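Local coordinates for protein putative tetR-family transcriptional regulator (Streptomyces coelicolor, PDB 3FIW) that probably binds operator DNA through a helix-turn-helix motif and regulates transcription, most likely as a repressor of the TetR family, at residues A[73-87]-A[106-120]. Sequence-based numbering, arbitrary orientation.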
ATOM      1  N   LEU A  73       5.699   1.988 -18.345  1.00 30.21           N
ATOM      2  CA  LEU A  73       4.987   1.789 -17.062  1.00 30.14           C
ATOM      3  C   LEU A  73       3.777   2.705 -16.797  1.00 30.63           C
ATOM      4  O   LEU A  73       2.738   2.220 -16.382  1.00 31.76           O
ATOM      5  CB  LEU A  73       5.979   1.864 -15.886  1.00 29.57           C
ATOM      6  CG  LEU A  73       7.017   0.721 -15.898  1.00 29.15           C
ATOM      7  CD1 LEU A  73       7.888   0.823 -14.685  1.00 29.43           C
ATOM      8  CD2 LEU A  73       6.404  -0.692 -15.970  1.00 29.83           C
ATOM      9  N   THR A  74       3.943   4.018 -16.988  1.00 31.07           N
ATOM     10  CA  THR A  74       2.893   5.024 -16.807  1.00 30.76           C
ATOM     11  C   THR A  74       1.712   4.647 -17.653  1.00 30.85           C
ATOM     12  O   THR A  74       0.607   4.641 -17.164  1.00 32.63           O
ATOM     13  CB  THR A  74       3.415   6.446 -17.186  1.00 31.02           C
ATOM     14  OG1 THR A  74       4.477   6.785 -16.303  1.00 31.26           O
ATOM     15  CG2 THR A  74       2.353   7.572 -17.085  1.00 32.29           C
ATOM     16  N   ALA A  75       1.958   4.356 -18.930  1.00 30.62           N
ATOM     17  CA  ALA A  75       0.964   3.865 -19.861  1.00 29.26           C
ATOM     18  C   ALA A  75       0.303   2.569 -19.440  1.00 28.69           C
ATOM     19  O   ALA A  75      -0.899   2.437 -19.618  1.00 27.09           O
ATOM     20  CB  ALA A  75       1.547   3.711 -21.270  1.00 28.75           C
HETATM   21  N   MSE A  76       1.090   1.602 -18.951  1.00 28.85           N
HETATM   22  CA  MSE A  76       0.530   0.354 -18.461  1.00 28.46           C
HETATM   23  C   MSE A  76      -0.379   0.610 -17.252  1.00 30.00           C
HETATM   24  O   MSE A  76      -1.460   0.038 -17.168  1.00 30.35           O
HETATM   25  CB  MSE A  76       1.650  -0.620 -18.100  1.00 29.36           C
HETATM   26  CG  MSE A  76       2.400  -1.220 -19.301  1.00 24.95           C
HETATM   27 SE   MSE A  76       4.050  -2.010 -18.772  0.70 29.53          SE
HETATM   28  CE  MSE A  76       3.364  -3.380 -17.539  1.00 23.74           C
ATOM     29  N   ALA A  77       0.048   1.500 -16.341  1.00 29.74           N
ATOM     30  CA  ALA A  77      -0.692   1.774 -15.100  1.00 29.04           C
ATOM     31  C   ALA A  77      -2.062   2.426 -15.401  1.00 30.06           C
ATOM     32  O   ALA A  77      -3.067   2.093 -14.756  1.00 29.32           O
ATOM     33  CB  ALA A  77       0.137   2.653 -14.156  1.00 27.72           C
ATOM     34  N   GLN A  78      -2.072   3.333 -16.385  1.00 29.80           N
ATOM     35  CA  GLN A  78      -3.260   4.011 -16.785  1.00 31.55           C
ATOM     36  C   GLN A  78      -4.239   3.031 -17.438  1.00 31.41           C
ATOM     37  O   GLN A  78      -5.419   3.012 -17.071  1.00 32.11           O
ATOM     38  CB  GLN A  78      -2.944   5.191 -17.719  1.00 32.41           C
ATOM     39  CG  GLN A  78      -4.195   6.087 -18.006  1.00 35.06           C
ATOM     40  CD  GLN A  78      -4.546   6.983 -16.798  1.00 40.97           C
ATOM     41  OE1 GLN A  78      -3.654   7.491 -16.124  1.00 47.11           O
ATOM     42  NE2 GLN A  78      -5.818   7.176 -16.536  1.00 40.67           N
ATOM     43  N   ALA A  79      -3.765   2.236 -18.412  1.00 31.77           N
ATOM     44  CA  ALA A  79      -4.608   1.213 -19.100  1.00 30.82           C
ATOM     45  C   ALA A  79      -5.162   0.201 -18.086  1.00 31.65           C
ATOM     46  O   ALA A  79      -6.262  -0.299 -18.239  1.00 32.90           O
ATOM     47  CB  ALA A  79      -3.801   0.518 -20.144  1.00 29.55           C
ATOM     48  N   ALA A  80      -4.377  -0.122 -17.048  1.00 32.17           N
ATOM     49  CA  ALA A  80      -4.778  -1.100 -15.988  1.00 31.39           C
ATOM     50  C   ALA A  80      -6.066  -0.699 -15.229  1.00 31.21           C
ATOM     51  O   ALA A  80      -6.721  -1.550 -14.595  1.00 31.00           O
ATOM     52  CB  ALA A  80      -3.649  -1.304 -15.014  1.00 30.12           C
HETATM   53  N   MSE A  81      -6.413   0.580 -15.299  1.00 30.87           N
HETATM   54  CA  MSE A  81      -7.549   1.136 -14.558  1.00 31.85           C
HETATM   55  C   MSE A  81      -8.842   1.089 -15.330  1.00 32.16           C
HETATM   56  O   MSE A  81      -9.904   1.455 -14.782  1.00 33.94           O
HETATM   57  CB  MSE A  81      -7.294   2.612 -14.165  1.00 31.89           C
HETATM   58  CG  MSE A  81      -6.216   2.792 -13.125  1.00 31.71           C
HETATM   59 SE   MSE A  81      -6.860   2.125 -11.420  0.70 40.30          SE
HETATM   60  CE  MSE A  81      -6.063   0.436 -11.350  1.00 19.70           C
ATOM     61  N   ALA A  82      -8.769   0.699 -16.604  1.00 32.16           N
ATOM     62  CA  ALA A  82      -9.937   0.768 -17.489  1.00 31.25           C
ATOM     63  C   ALA A  82     -11.123   0.022 -16.898  1.00 30.34           C
ATOM     64  O   ALA A  82     -12.205   0.569 -16.894  1.00 29.77           O
ATOM     65  CB  ALA A  82      -9.616   0.257 -18.906  1.00 31.94           C
ATOM     66  N   PRO A  83     -10.908  -1.233 -16.400  1.00 30.22           N
ATOM     67  CA  PRO A  83     -12.018  -2.006 -15.782  1.00 30.05           C
ATOM     68  C   PRO A  83     -12.713  -1.282 -14.603  1.00 30.87           C
ATOM     69  O   PRO A  83     -13.934  -1.343 -14.454  1.00 31.45           O
ATOM     70  CB  PRO A  83     -11.348  -3.316 -15.318  1.00 30.35           C
ATOM     71  CG  PRO A  83     -10.065  -3.432 -16.119  1.00 29.23           C
ATOM     72  CD  PRO A  83      -9.634  -1.993 -16.403  1.00 29.13           C
ATOM     73  N   HIS A  84     -11.964  -0.581 -13.773  1.00 31.24           N
ATOM     74  CA  HIS A  84     -12.596   0.274 -12.781  1.00 32.05           C
ATOM     75  C   HIS A  84     -13.454   1.397 -13.409  1.00 32.97           C
ATOM     76  O   HIS A  84     -14.561   1.677 -12.941  1.00 31.58           O
ATOM     77  CB  HIS A  84     -11.570   0.846 -11.772  1.00 32.31           C
ATOM     78  CG  HIS A  84     -12.201   1.442 -10.543  1.00 32.67           C
ATOM     79  ND1 HIS A  84     -11.924   2.721 -10.104  1.00 32.30           N
ATOM     80  CD2 HIS A  84     -13.114   0.931  -9.677  1.00 28.77           C
ATOM     81  CE1 HIS A  84     -12.654   2.975  -9.025  1.00 31.55           C
ATOM     82  NE2 HIS A  84     -13.375   1.900  -8.744  1.00 30.69           N
ATOM     83  N   ALA A  85     -12.932   2.026 -14.475  1.00 34.39           N
ATOM     84  CA  ALA A  85     -13.637   3.094 -15.187  1.00 34.71           C
ATOM     85  C   ALA A  85     -14.814   2.595 -15.966  1.00 35.19           C
ATOM     86  O   ALA A  85     -15.689   3.367 -16.359  1.00 34.68           O
ATOM     87  CB  ALA A  85     -12.678   3.823 -16.116  1.00 35.66           C
ATOM     88  N   ALA A  86     -14.836   1.301 -16.245  1.00 36.11           N
ATOM     89  CA  ALA A  86     -15.976   0.721 -16.969  1.00 36.25           C
ATOM     90  C   ALA A  86     -17.213   0.516 -16.090  1.00 36.70           C
ATOM     91  O   ALA A  86     -18.262   0.154 -16.599  1.00 36.49           O
ATOM     92  CB  ALA A  86     -15.578  -0.609 -17.619  1.00 36.99           C
ATOM     93  N   GLU A  87     -17.102   0.715 -14.771  1.00 36.64           N
ATOM     94  CA  GLU A  87     -18.242   0.453 -13.878  1.00 36.31           C
ATOM     95  C   GLU A  87     -19.299   1.540 -13.973  1.00 36.35           C
ATOM     96  O   GLU A  87     -18.946   2.698 -14.156  1.00 36.55           O
ATOM     97  CB  GLU A  87     -17.765   0.352 -12.438  1.00 35.83           C
ATOM     98  CG  GLU A  87     -16.895  -0.842 -12.209  1.00 35.44           C
ATOM     99  CD  GLU A  87     -17.690  -2.081 -12.041  1.00 38.23           C
ATOM    100  OE1 GLU A  87     -18.409  -2.177 -11.026  1.00 46.74           O
ATOM    101  OE2 GLU A  87     -17.599  -2.976 -12.895  1.00 39.12           O
ATOM    102  N   SER A 106     -14.590  -2.734  -6.369  1.00 29.82           N
ATOM    103  CA  SER A 106     -14.170  -2.602  -7.765  1.00 29.88           C
ATOM    104  C   SER A 106     -12.678  -2.258  -7.902  1.00 29.99           C
ATOM    105  O   SER A 106     -11.965  -2.834  -8.744  1.00 29.59           O
ATOM    106  CB  SER A 106     -15.018  -1.578  -8.534  1.00 29.09           C
ATOM    107  OG  SER A 106     -14.581  -1.537  -9.901  1.00 29.86           O
ATOM    108  N   PHE A 107     -12.241  -1.271  -7.124  1.00 29.36           N
ATOM    109  CA  PHE A 107     -10.867  -0.805  -7.159  1.00 28.53           C
ATOM    110  C   PHE A 107      -9.889  -1.946  -6.841  1.00 28.69           C
ATOM    111  O   PHE A 107      -8.879  -2.109  -7.549  1.00 28.52           O
ATOM    112  CB  PHE A 107     -10.686   0.328  -6.160  1.00 28.98           C
ATOM    113  CG  PHE A 107      -9.333   0.997  -6.238  1.00 31.84           C
ATOM    114  CD1 PHE A 107      -8.839   1.491  -7.449  1.00 30.34           C
ATOM    115  CD2 PHE A 107      -8.551   1.148  -5.081  1.00 33.31           C
ATOM    116  CE1 PHE A 107      -7.590   2.147  -7.468  1.00 30.21           C
ATOM    117  CE2 PHE A 107      -7.340   1.770  -5.099  1.00 31.54           C
ATOM    118  CZ  PHE A 107      -6.853   2.275  -6.291  1.00 31.19           C
ATOM    119  N   ARG A 108     -10.172  -2.670  -5.749  1.00 27.38           N
ATOM    120  CA  ARG A 108      -9.459  -3.877  -5.394  1.00 27.76           C
ATOM    121  C   ARG A 108      -9.388  -4.880  -6.551  1.00 27.63           C
ATOM    122  O   ARG A 108      -8.331  -5.341  -6.928  1.00 29.02           O
ATOM    123  CB  ARG A 108     -10.102  -4.530  -4.176  1.00 27.29           C
ATOM    124  CG  ARG A 108      -9.301  -5.784  -3.732  1.00 29.38           C
ATOM    125  CD  ARG A 108      -9.566  -6.162  -2.315  1.00 29.22           C
ATOM    126  NE  ARG A 108      -8.997  -7.472  -1.978  1.00 30.59           N
ATOM    127  CZ  ARG A 108      -9.580  -8.655  -2.180  1.00 29.75           C
ATOM    128  NH1 ARG A 108     -10.795  -8.745  -2.713  1.00 28.59           N
ATOM    129  NH2 ARG A 108      -8.941  -9.766  -1.818  1.00 27.62           N
ATOM    130  N   ARG A 109     -10.542  -5.254  -7.077  1.00 28.13           N
ATOM    131  CA  ARG A 109     -10.652  -6.199  -8.168  1.00 28.44           C
ATOM    132  C   ARG A 109      -9.757  -5.727  -9.348  1.00 28.33           C
ATOM    133  O   ARG A 109      -9.009  -6.514  -9.947  1.00 26.74           O
ATOM    134  CB  ARG A 109     -12.128  -6.328  -8.578  1.00 27.50           C
ATOM    135  CG  ARG A 109     -12.444  -7.300  -9.742  1.00 30.74           C
ATOM    136  CD  ARG A 109     -13.901  -7.117 -10.274  1.00 27.69           C
ATOM    137  NE  ARG A 109     -14.845  -7.279  -9.172  1.00 30.63           N
ATOM    138  CZ  ARG A 109     -15.694  -6.343  -8.729  1.00 31.60           C
ATOM    139  NH1 ARG A 109     -15.802  -5.155  -9.336  1.00 30.55           N
ATOM    140  NH2 ARG A 109     -16.494  -6.632  -7.710  1.00 31.21           N
ATOM    141  N   THR A 110      -9.783  -4.428  -9.617  1.00 28.75           N
ATOM    142  CA  THR A 110      -8.990  -3.880 -10.720  1.00 29.32           C
ATOM    143  C   THR A 110      -7.506  -4.112 -10.494  1.00 30.28           C
ATOM    144  O   THR A 110      -6.826  -4.573 -11.423  1.00 31.14           O
ATOM    145  CB  THR A 110      -9.335  -2.427 -11.007  1.00 29.79           C
ATOM    146  OG1 THR A 110     -10.744  -2.341 -11.274  1.00 32.68           O
ATOM    147  CG2 THR A 110      -8.627  -1.913 -12.242  1.00 28.70           C
ATOM    148  N   LEU A 111      -7.024  -3.887  -9.256  1.00 28.94           N
ATOM    149  CA  LEU A 111      -5.616  -3.924  -8.976  1.00 28.88           C
ATOM    150  C   LEU A 111      -5.161  -5.363  -9.037  1.00 30.12           C
ATOM    151  O   LEU A 111      -4.083  -5.655  -9.575  1.00 30.64           O
ATOM    152  CB  LEU A 111      -5.320  -3.278  -7.601  1.00 28.57           C
ATOM    153  CG  LEU A 111      -5.512  -1.753  -7.426  1.00 28.02           C
ATOM    154  CD1 LEU A 111      -5.207  -1.347  -5.968  1.00 24.54           C
ATOM    155  CD2 LEU A 111      -4.625  -0.897  -8.419  1.00 18.47           C
ATOM    156  N   LEU A 112      -6.019  -6.276  -8.550  1.00 30.53           N
ATOM    157  CA  LEU A 112      -5.703  -7.717  -8.559  1.00 29.22           C
ATOM    158  C   LEU A 112      -5.748  -8.371  -9.939  1.00 30.16           C
ATOM    159  O   LEU A 112      -5.264  -9.540 -10.120  1.00 30.47           O
ATOM    160  CB  LEU A 112      -6.639  -8.476  -7.612  1.00 28.44           C
ATOM    161  CG  LEU A 112      -6.421  -8.393  -6.093  1.00 28.17           C
ATOM    162  CD1 LEU A 112      -7.635  -8.950  -5.357  1.00 23.13           C
ATOM    163  CD2 LEU A 112      -5.155  -9.156  -5.663  1.00 24.22           C
ATOM    164  N   ALA A 113      -6.322  -7.657 -10.907  1.00 30.55           N
ATOM    165  CA  ALA A 113      -6.568  -8.216 -12.245  1.00 31.00           C
ATOM    166  C   ALA A 113      -5.322  -8.419 -13.090  1.00 30.93           C
ATOM    167  O   ALA A 113      -5.363  -9.109 -14.101  1.00 32.39           O
ATOM    168  CB  ALA A 113      -7.587  -7.324 -12.998  1.00 31.12           C
ATOM    169  N   ARG A 114      -4.223  -7.789 -12.709  1.00 31.64           N
ATOM    170  CA  ARG A 114      -2.931  -7.951 -13.382  1.00 31.79           C
ATOM    171  C   ARG A 114      -1.944  -8.294 -12.306  1.00 32.51           C
ATOM    172  O   ARG A 114      -2.021  -7.737 -11.189  1.00 33.35           O
ATOM    173  CB  ARG A 114      -2.473  -6.635 -14.020  1.00 31.78           C
ATOM    174  CG  ARG A 114      -3.302  -6.202 -15.213  1.00 31.42           C
ATOM    175  CD  ARG A 114      -3.275  -7.257 -16.310  1.00 30.55           C
ATOM    176  NE  ARG A 114      -4.070  -6.815 -17.459  1.00 31.70           N
ATOM    177  CZ  ARG A 114      -4.070  -7.388 -18.667  1.00 28.70           C
ATOM    178  NH1 ARG A 114      -3.342  -8.471 -18.903  1.00 24.98           N
ATOM    179  NH2 ARG A 114      -4.832  -6.867 -19.638  1.00 25.91           N
ATOM    180  N   ARG A 115      -1.024  -9.207 -12.607  1.00 31.95           N
ATOM    181  CA  ARG A 115       0.036  -9.531 -11.660  1.00 32.10           C
ATOM    182  C   ARG A 115       0.776  -8.248 -11.232  1.00 31.71           C
ATOM    183  O   ARG A 115       0.923  -7.350 -12.042  1.00 30.67           O
ATOM    184  CB  ARG A 115       1.017 -10.483 -12.298  1.00 32.17           C
ATOM    185  CG  ARG A 115       2.153 -10.873 -11.409  1.00 32.24           C
ATOM    186  CD  ARG A 115       2.945 -11.885 -12.169  1.00 33.02           C
ATOM    187  NE  ARG A 115       4.162 -12.349 -11.527  1.00 32.83           N
ATOM    188  CZ  ARG A 115       4.912 -13.327 -12.036  1.00 33.76           C
ATOM    189  NH1 ARG A 115       4.561 -13.910 -13.174  1.00 32.89           N
ATOM    190  NH2 ARG A 115       6.016 -13.716 -11.421  1.00 33.60           N
ATOM    191  N   ASP A 116       1.221  -8.183  -9.964  1.00 31.08           N
ATOM    192  CA  ASP A 116       1.942  -7.029  -9.389  1.00 30.40           C
ATOM    193  C   ASP A 116       1.161  -5.754  -9.701  1.00 29.51           C
ATOM    194  O   ASP A 116       1.725  -4.668  -9.791  1.00 29.03           O
ATOM    195  CB  ASP A 116       3.409  -6.928  -9.880  1.00 30.01           C
ATOM    196  CG  ASP A 116       4.277  -8.183  -9.513  1.00 32.14           C
ATOM    197  OD1 ASP A 116       4.103  -8.768  -8.440  1.00 30.76           O
ATOM    198  OD2 ASP A 116       5.147  -8.575 -10.305  1.00 28.97           O
ATOM    199  N   GLY A 117      -0.136  -5.930  -9.909  1.00 29.61           N
ATOM    200  CA  GLY A 117      -1.080  -4.839 -10.187  1.00 29.93           C
ATOM    201  C   GLY A 117      -0.913  -3.634  -9.288  1.00 30.26           C
ATOM    202  O   GLY A 117      -0.874  -2.508  -9.786  1.00 32.04           O
ATOM    203  N   ALA A 118      -0.808  -3.844  -7.965  1.00 29.46           N
ATOM    204  CA  ALA A 118      -0.733  -2.685  -7.049  1.00 29.37           C
ATOM    205  C   ALA A 118       0.621  -1.958  -7.034  1.00 29.22           C
ATOM    206  O   ALA A 118       0.646  -0.747  -6.924  1.00 29.37           O
ATOM    207  CB  ALA A 118      -1.250  -3.015  -5.630  1.00 28.43           C
ATOM    208  N   ARG A 119       1.730  -2.682  -7.210  1.00 29.50           N
ATOM    209  CA  ARG A 119       3.064  -2.072  -7.410  1.00 29.46           C
ATOM    210  C   ARG A 119       3.130  -1.274  -8.694  1.00 30.45           C
ATOM    211  O   ARG A 119       3.777  -0.216  -8.759  1.00 29.74           O
ATOM    212  CB  ARG A 119       4.192  -3.134  -7.410  1.00 30.36           C
ATOM    213  CG  ARG A 119       4.508  -3.730  -6.045  1.00 29.36           C
ATOM    214  CD  ARG A 119       5.539  -4.835  -6.182  1.00 31.85           C
ATOM    215  NE  ARG A 119       6.672  -4.363  -6.969  1.00 35.23           N
ATOM    216  CZ  ARG A 119       7.523  -5.134  -7.648  1.00 34.08           C
ATOM    217  NH1 ARG A 119       8.498  -4.552  -8.310  1.00 34.43           N
ATOM    218  NH2 ARG A 119       7.441  -6.464  -7.644  1.00 33.06           N
ATOM    219  N   LEU A 120       2.465  -1.779  -9.730  1.00 31.29           N
ATOM    220  CA  LEU A 120       2.359  -1.034 -10.968  1.00 31.89           C
ATOM    221  C   LEU A 120       1.627   0.279 -10.735  1.00 31.92           C
ATOM    222  O   LEU A 120       2.087   1.340 -11.177  1.00 32.74           O
ATOM    223  CB  LEU A 120       1.638  -1.866 -12.044  1.00 31.73           C
ATOM    224  CG  LEU A 120       1.488  -1.242 -13.434  1.00 31.52           C
ATOM    225  CD1 LEU A 120       2.797  -1.196 -14.220  1.00 29.46           C
ATOM    226  CD2 LEU A 120       0.386  -1.990 -14.219  1.00 31.91           C
TER
HETATM  227  O   HOH W   1      -6.160  -4.022 -14.148  1.00 23.05           O
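H84 meets T110 with CG anti to the backbone N (chi1 -165°), which carries the imidazole across the helix 96-112 backbone at S106 and F107. T110 OG1 sits beside the backbone N (chi1 -56°), which leaves CG2 anti to that N and directed at A80 O and M81 CE. T110 OG1 lies 3.3 Å from H84 CB but does not bond to H84. T110 OG1 donates to S106 O at 2.9 Å, one turn back. It arrives above that carbonyl plane, while T110 N reaches the same oxygen from the opposite face.

The H84 ring takes F107 CB over one face, offset toward the rim. The F107 ring turns its edge to the H84 face, with the planes at 58°. The bent chain of M81 sets M81 SE at the edge of the F107 ring, 4.0 Å from F107 CE1, a Met-aromatic contact. M81 CE packs against T110 CG2 (3.6 Å) and L111 CD2. A water lies within bonding distance of both A80 O (2.6 Å) and T110 O (2.9 Å) and may bridge them. Replacing T110 by an alanine removes both branches, and is likely to leave a gap between A80 and M81 CE and to take from S106 O its side-chain donor.

At the other end, L120 CD1 touches L73 CD2 and M76 CE, each at 4.0 Å, and L120 CG and CD2 lie against A77 and A80.

The contact joins helices 69-79 and 82-85, which follow the predicted DNA-binding motif, to helices 96-112 and 117-123 of the tetracyclin repressor-like C-terminal region. Helix 27-41 covers M76 and L120, and its D36 and D39 form salt bridges with R114. On the far side, R108 and A118 pack on helix 147-170.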